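Local coordinates for protein aminopeptidase N (Francisella tularensis subsp. tularensis, PDB 5DLL) that releases N-terminal amino acids from peptides as a zinc-dependent M1-family aminopeptidase, and is probably involved in breaking down intracellular peptides, at residues A[564-567]-A[568-571]; A[572-575]-A[576-580]. All coordinates share one frame; numbering follows the deposited sequence.

Contact 1 (A[564-567]-A[568-571])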
ATOM      1  N   ASN A 564       5.882  25.051  -6.745  1.00 57.55           N
ATOM      2  CA  ASN A 564       5.713  23.615  -6.500  1.00 56.58           C
ATOM      3  C   ASN A 564       6.296  23.155  -5.164  1.00 57.47           C
ATOM      4  O   ASN A 564       7.512  23.049  -5.014  1.00 58.82           O
ATOM      5  CB  ASN A 564       6.344  22.805  -7.639  1.00 52.55           C
ATOM      6  CG  ASN A 564       5.983  21.335  -7.581  1.00 51.62           C
ATOM      7  OD1 ASN A 564       6.852  20.471  -7.475  1.00 50.99           O
ATOM      8  ND2 ASN A 564       4.692  21.043  -7.655  1.00 53.81           N
ATOM      9  N   ALA A 565       5.414  22.873  -4.207  1.00 60.34           N
ATOM     10  CA  ALA A 565       5.810  22.398  -2.876  1.00 57.59           C
ATOM     11  C   ALA A 565       6.729  21.173  -2.917  1.00 57.75           C
ATOM     12  O   ALA A 565       7.663  21.065  -2.120  1.00 62.53           O
ATOM     13  CB  ALA A 565       4.572  22.089  -2.040  1.00 60.16           C
ATOM     14  N   PHE A 566       6.459  20.248  -3.834  1.00 51.46           N
ATOM     15  CA  PHE A 566       7.253  19.030  -3.931  1.00 51.69           C
ATOM     16  C   PHE A 566       8.703  19.356  -4.277  1.00 52.04           C
ATOM     17  O   PHE A 566       9.616  18.954  -3.557  1.00 57.28           O
ATOM     18  CB  PHE A 566       6.659  18.073  -4.968  1.00 54.96           C
ATOM     19  CG  PHE A 566       7.447  16.804  -5.145  1.00 54.68           C
ATOM     20  CD1 PHE A 566       7.233  15.714  -4.306  1.00 52.01           C
ATOM     21  CD2 PHE A 566       8.406  16.698  -6.148  1.00 51.21           C
ATOM     22  CE1 PHE A 566       7.960  14.547  -4.462  1.00 49.40           C
ATOM     23  CE2 PHE A 566       9.134  15.532  -6.311  1.00 52.23           C
ATOM     24  CZ  PHE A 566       8.912  14.455  -5.466  1.00 52.82           C
ATOM     25  N   ASN A 567       8.910  20.090  -5.371  1.00 46.25           N
ATOM     26  CA  ASN A 567      10.263  20.424  -5.818  1.00 46.93           C
ATOM     27  C   ASN A 567      11.043  21.245  -4.797  1.00 49.80           C
ATOM     28  O   ASN A 567      12.275  21.243  -4.818  1.00 56.31           O
ATOM     29  CB  ASN A 567      10.248  21.147  -7.175  1.00 49.76           C
ATOM     30  CG  ASN A 567      10.380  20.196  -8.358  1.00 53.97           C
ATOM     31  OD1 ASN A 567      10.495  18.979  -8.198  1.00 50.84           O
ATOM     32  ND2 ASN A 567      10.373  20.758  -9.560  1.00 59.40           N
ATOM     33  N   ARG A 568      10.333  21.946  -3.913  1.00 48.11           N
ATOM     34  CA  ARG A 568      10.974  22.653  -2.802  1.00 53.46           C
ATOM     35  C   ARG A 568      11.569  21.659  -1.808  1.00 50.02           C
ATOM     36  O   ARG A 568      12.737  21.765  -1.443  1.00 55.27           O
ATOM     37  CB  ARG A 568       9.984  23.589  -2.098  1.00 59.92           C
ATOM     38  CG  ARG A 568       9.555  24.783  -2.941  1.00 63.12           C
ATOM     39  CD  ARG A 568       8.548  25.667  -2.220  1.00 71.39           C
ATOM     40  NE  ARG A 568       9.183  26.578  -1.264  1.00 77.51           N
ATOM     41  CZ  ARG A 568       8.594  27.636  -0.706  1.00 75.51           C
ATOM     42  NH1 ARG A 568       7.335  27.953  -0.998  1.00 80.17           N
ATOM     43  NH2 ARG A 568       9.270  28.391   0.151  1.00 77.28           N
ATOM     44  N   TRP A 569      10.760  20.695  -1.381  1.00 52.88           N
ATOM     45  CA  TRP A 569      11.236  19.582  -0.549  1.00 52.23           C
ATOM     46  C   TRP A 569      12.332  18.787  -1.274  1.00 50.35           C
ATOM     47  O   TRP A 569      13.376  18.493  -0.698  1.00 47.83           O
ATOM     48  CB  TRP A 569      10.059  18.670  -0.158  1.00 49.04           C
ATOM     49  CG  TRP A 569      10.438  17.315   0.376  1.00 46.44           C
ATOM     50  CD1 TRP A 569      10.641  16.970   1.682  1.00 45.36           C
ATOM     51  CD2 TRP A 569      10.628  16.117  -0.389  1.00 46.53           C
ATOM     52  NE1 TRP A 569      10.960  15.635   1.776  1.00 46.29           N
ATOM     53  CE2 TRP A 569      10.958  15.088   0.519  1.00 45.72           C
ATOM     54  CE3 TRP A 569      10.559  15.814  -1.754  1.00 43.51           C
ATOM     55  CZ2 TRP A 569      11.221  13.784   0.105  1.00 51.13           C
ATOM     56  CZ3 TRP A 569      10.820  14.520  -2.164  1.00 45.16           C
ATOM     57  CH2 TRP A 569      11.147  13.520  -1.240  1.00 46.89           C
ATOM     58  N   ASP A 570      12.099  18.465  -2.541  1.00 52.89           N
ATOM     59  CA  ASP A 570      13.015  17.606  -3.294  1.00 55.31           C
ATOM     60  C   ASP A 570      14.394  18.238  -3.436  1.00 56.74           C
ATOM     61  O   ASP A 570      15.409  17.563  -3.274  1.00 61.78           O
ATOM     62  CB  ASP A 570      12.442  17.295  -4.683  1.00 55.83           C
ATOM     63  CG  ASP A 570      13.117  16.106  -5.343  1.00 52.31           C
ATOM     64  OD1 ASP A 570      13.318  15.080  -4.662  1.00 48.55           O
ATOM     65  OD2 ASP A 570      13.434  16.188  -6.551  1.00 53.47           O
ATOM     66  N   SER A 571      14.417  19.533  -3.740  1.00 59.84           N
ATOM     67  CA  SER A 571      15.667  20.275  -3.901  1.00 55.68           C
ATOM     68  C   SER A 571      16.390  20.493  -2.571  1.00 51.53           C
ATOM     69  O   SER A 571      17.617  20.528  -2.535  1.00 47.99           O
ATOM     70  CB  SER A 571      15.403  21.625  -4.573  1.00 53.57           C
ATOM     71  OG  SER A 571      14.843  21.446  -5.861  1.00 55.37           O
TER

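Contact 2 (A[572-575]-A[576-580])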
ATOM      1  N   LEU A 572      15.631  20.645  -1.488  1.00 48.28           N
ATOM      2  CA  LEU A 572      16.214  20.828  -0.159  1.00 50.98           C
ATOM      3  C   LEU A 572      16.832  19.524   0.365  1.00 55.53           C
ATOM      4  O   LEU A 572      17.905  19.537   0.974  1.00 49.84           O
ATOM      5  CB  LEU A 572      15.157  21.347   0.821  1.00 55.56           C
ATOM      6  CG  LEU A 572      15.650  21.860   2.182  1.00 63.89           C
ATOM      7  CD1 LEU A 572      16.683  22.969   2.029  1.00 65.31           C
ATOM      8  CD2 LEU A 572      14.476  22.341   3.022  1.00 62.12           C
ATOM      9  N   GLN A 573      16.157  18.404   0.121  1.00 60.51           N
ATOM     10  CA  GLN A 573      16.675  17.092   0.513  1.00 55.86           C
ATOM     11  C   GLN A 573      17.907  16.729  -0.329  1.00 59.85           C
ATOM     12  O   GLN A 573      18.789  16.010   0.134  1.00 59.69           O
ATOM     13  CB  GLN A 573      15.590  16.010   0.379  1.00 50.73           C
ATOM     14  CG  GLN A 573      14.341  16.241   1.228  1.00 52.68           C
ATOM     15  CD  GLN A 573      14.469  15.766   2.672  1.00 55.44           C
ATOM     16  OE1 GLN A 573      14.442  14.564   2.951  1.00 46.57           O
ATOM     17  NE2 GLN A 573      14.573  16.715   3.599  1.00 52.26           N
ATOM     18  N   GLN A 574      17.966  17.231  -1.561  1.00 59.31           N
ATOM     19  CA  GLN A 574      19.111  16.998  -2.439  1.00 60.20           C
ATOM     20  C   GLN A 574      20.348  17.761  -1.975  1.00 59.74           C
ATOM     21  O   GLN A 574      21.470  17.278  -2.116  1.00 57.88           O
ATOM     22  CB  GLN A 574      18.767  17.396  -3.873  1.00 66.12           C
ATOM     23  CG  GLN A 574      19.884  17.132  -4.871  1.00 76.40           C
ATOM     24  CD  GLN A 574      19.368  16.862  -6.272  1.00 93.13           C
ATOM     25  OE1 GLN A 574      18.519  15.991  -6.477  1.00 95.07           O
ATOM     26  NE2 GLN A 574      19.887  17.599  -7.248  1.00 94.60           N
ATOM     27  N   ILE A 575      20.135  18.954  -1.428  1.00 63.39           N
ATOM     28  CA  ILE A 575      21.226  19.779  -0.905  1.00 62.50           C
ATOM     29  C   ILE A 575      21.792  19.162   0.371  1.00 65.61           C
ATOM     30  O   ILE A 575      22.991  18.897   0.458  1.00 69.94           O
ATOM     31  CB  ILE A 575      20.752  21.222  -0.621  1.00 61.93           C
ATOM     32  CG1 ILE A 575      20.469  21.953  -1.937  1.00 68.18           C
ATOM     33  CG2 ILE A 575      21.794  21.994   0.180  1.00 66.67           C
ATOM     34  CD1 ILE A 575      19.574  23.166  -1.788  1.00 71.14           C
ATOM     35  N   ALA A 576      20.918  18.939   1.352  1.00 63.91           N
ATOM     36  CA  ALA A 576      21.300  18.347   2.638  1.00 62.90           C
ATOM     37  C   ALA A 576      22.032  17.009   2.473  1.00 60.32           C
ATOM     38  O   ALA A 576      22.961  16.715   3.214  1.00 55.14           O
ATOM     39  CB  ALA A 576      20.070  18.167   3.520  1.00 63.53           C
ATOM     40  N   THR A 577      21.609  16.209   1.499  1.00 56.43           N
ATOM     41  CA  THR A 577      22.252  14.933   1.204  1.00 52.01           C
ATOM     42  C   THR A 577      23.673  15.128   0.669  1.00 55.54           C
ATOM     43  O   THR A 577      24.597  14.440   1.109  1.00 55.11           O
ATOM     44  CB  THR A 577      21.410  14.111   0.205  1.00 52.60           C
ATOM     45  OG1 THR A 577      20.169  13.754   0.825  1.00 60.15           O
ATOM     46  CG2 THR A 577      22.134  12.837  -0.231  1.00 53.59           C
ATOM     47  N   ASN A 578      23.843  16.062  -0.265  1.00 56.34           N
ATOM     48  CA  ASN A 578      25.163  16.354  -0.832  1.00 60.67           C
ATOM     49  C   ASN A 578      26.124  17.000   0.174  1.00 63.62           C
ATOM     50  O   ASN A 578      27.338  16.835   0.067  1.00 61.25           O
ATOM     51  CB  ASN A 578      25.033  17.223  -2.086  1.00 61.23           C
ATOM     52  CG  ASN A 578      24.366  16.490  -3.239  1.00 75.58           C
ATOM     53  OD1 ASN A 578      24.238  15.258  -3.228  1.00 60.35           O
ATOM     54  ND2 ASN A 578      23.935  17.243  -4.245  1.00 86.24           N
ATOM     55  N   ILE A 579      25.574  17.722   1.147  1.00 59.28           N
ATOM     56  CA  ILE A 579      26.356  18.244   2.270  1.00 64.56           C
ATOM     57  C   ILE A 579      26.933  17.105   3.111  1.00 55.81           C
ATOM     58  O   ILE A 579      28.096  17.150   3.519  1.00 53.92           O
ATOM     59  CB  ILE A 579      25.495  19.168   3.173  1.00 77.61           C
ATOM     60  CG1 ILE A 579      25.185  20.493   2.456  1.00 82.16           C
ATOM     61  CG2 ILE A 579      26.169  19.431   4.518  1.00 72.19           C
ATOM     62  CD1 ILE A 579      26.345  21.468   2.382  1.00 87.27           C
ATOM     63  N   ILE A 580      26.113  16.087   3.357  1.00 54.39           N
ATOM     64  CA  ILE A 580      26.486  14.969   4.225  1.00 53.14           C
ATOM     65  C   ILE A 580      27.622  14.151   3.602  1.00 51.81           C
ATOM     66  O   ILE A 580      28.603  13.824   4.280  1.00 44.51           O
ATOM     67  CB  ILE A 580      25.282  14.036   4.496  1.00 55.57           C
ATOM     68  CG1 ILE A 580      24.114  14.818   5.132  1.00 60.28           C
ATOM     69  CG2 ILE A 580      25.699  12.840   5.353  1.00 52.06           C
ATOM     70  CD1 ILE A 580      24.022  14.762   6.639  1.00 64.90           C
TER

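Contact 1 (A[564-567]-A[568-571])
F566 and W569 meet obliquely: F566 CE1 lies 3.7 Å from W569 CZ3, and the ring planes are inclined at 46°. W569 CE3 sits over one face of the F566 ring, offset toward its rim. The i, i+3 spacing makes the two residues neighbours on the helix surface, and CG anti to the backbone N in each (chi1 179° and 164°) brings the rings together. D570 CB approaches obliquely at F566 CE2, 4.1 Å away, on the same side of the ring plane as W569, and the carboxylate runs beside the ring to its salt-bridge partner, R361. This is the first turn of helix 565-581, and N564 is its N-cap: N567 N donates to N564 OD1 at 3.0 Å, from above the carbonyl plane. Asparagine suits the place because its short side chain lets the amide oxygen fold back onto a backbone N-H that has no earlier helical carbonyl to bind. One turn on, N567 O takes two donors, S571 N at 2.9 Å and S571 OG at 2.8 Å, so a buried serine hydroxyl is satisfied by its own helix. Further out, N567 ND2 bonds S535 OG, R568 NE reaches V559 O, and W569 packs against I354 of helix 349-369.

Contact 2 (A[572-575]-A[576-580])
Two consecutive turns of helix 565-581, within the C-terminal helical region that belongs to the ARM-repeat-like family, make up this contact, and its frame is the i to i+4 bonding of an alpha helix. A576 N donates almost straight to L572 O (3.1 Å, 175°), and I579 N to I575 O at 2.9 Å. Between them, N578 N reaches Q574 O at 3.2 Å. The faces of the helix differ in character. I575 and I579 belong to the apolar one: I575 CG2 and I579 CG1 are 4.4 Å apart, a light touch. I575 also packs on L555 and L556 of helix 552-561 and on F590, while I579 touches V639 of helix 629-646; branched aliphatic chains suit such a buried seam. A576, also buried, presents only a methyl to I614, a small residue where a loop comes close. On the more exposed side Q574 and N578 run alongside each other with their amide planes 40° apart, and Q574 CG approaches N578 ND2 at 4.1 Å; polar amides are at home there. T577 has its hydroxyl beside the backbone N (chi1 -65°), which turns it back along the helix. Q573 O, already bound by T577 N at 3.1 Å, thereby gains a second donor, T577 OG1, at 2.7 Å and nearly in line with the C=O bond.

How the contacts relate
Contacts 1 and 2 adjoin in the sequence and lie end to end on helix 565-581, their centres about 13 Å apart. Contact 1 comes first, at the N-terminal end, where the helix packs against helix 349-369 of the M1 peptidase domain. Contact 2 follows, farther from the centre of the chain, and meets helices 588-598 and 629-646 of the C-terminal helical region. Helix 552-561 flanks both. The single helix thus spans from a boundary with the peptidase region into the helical array. Both contacts lie away from the zinc site formed by H309, H313 and E332.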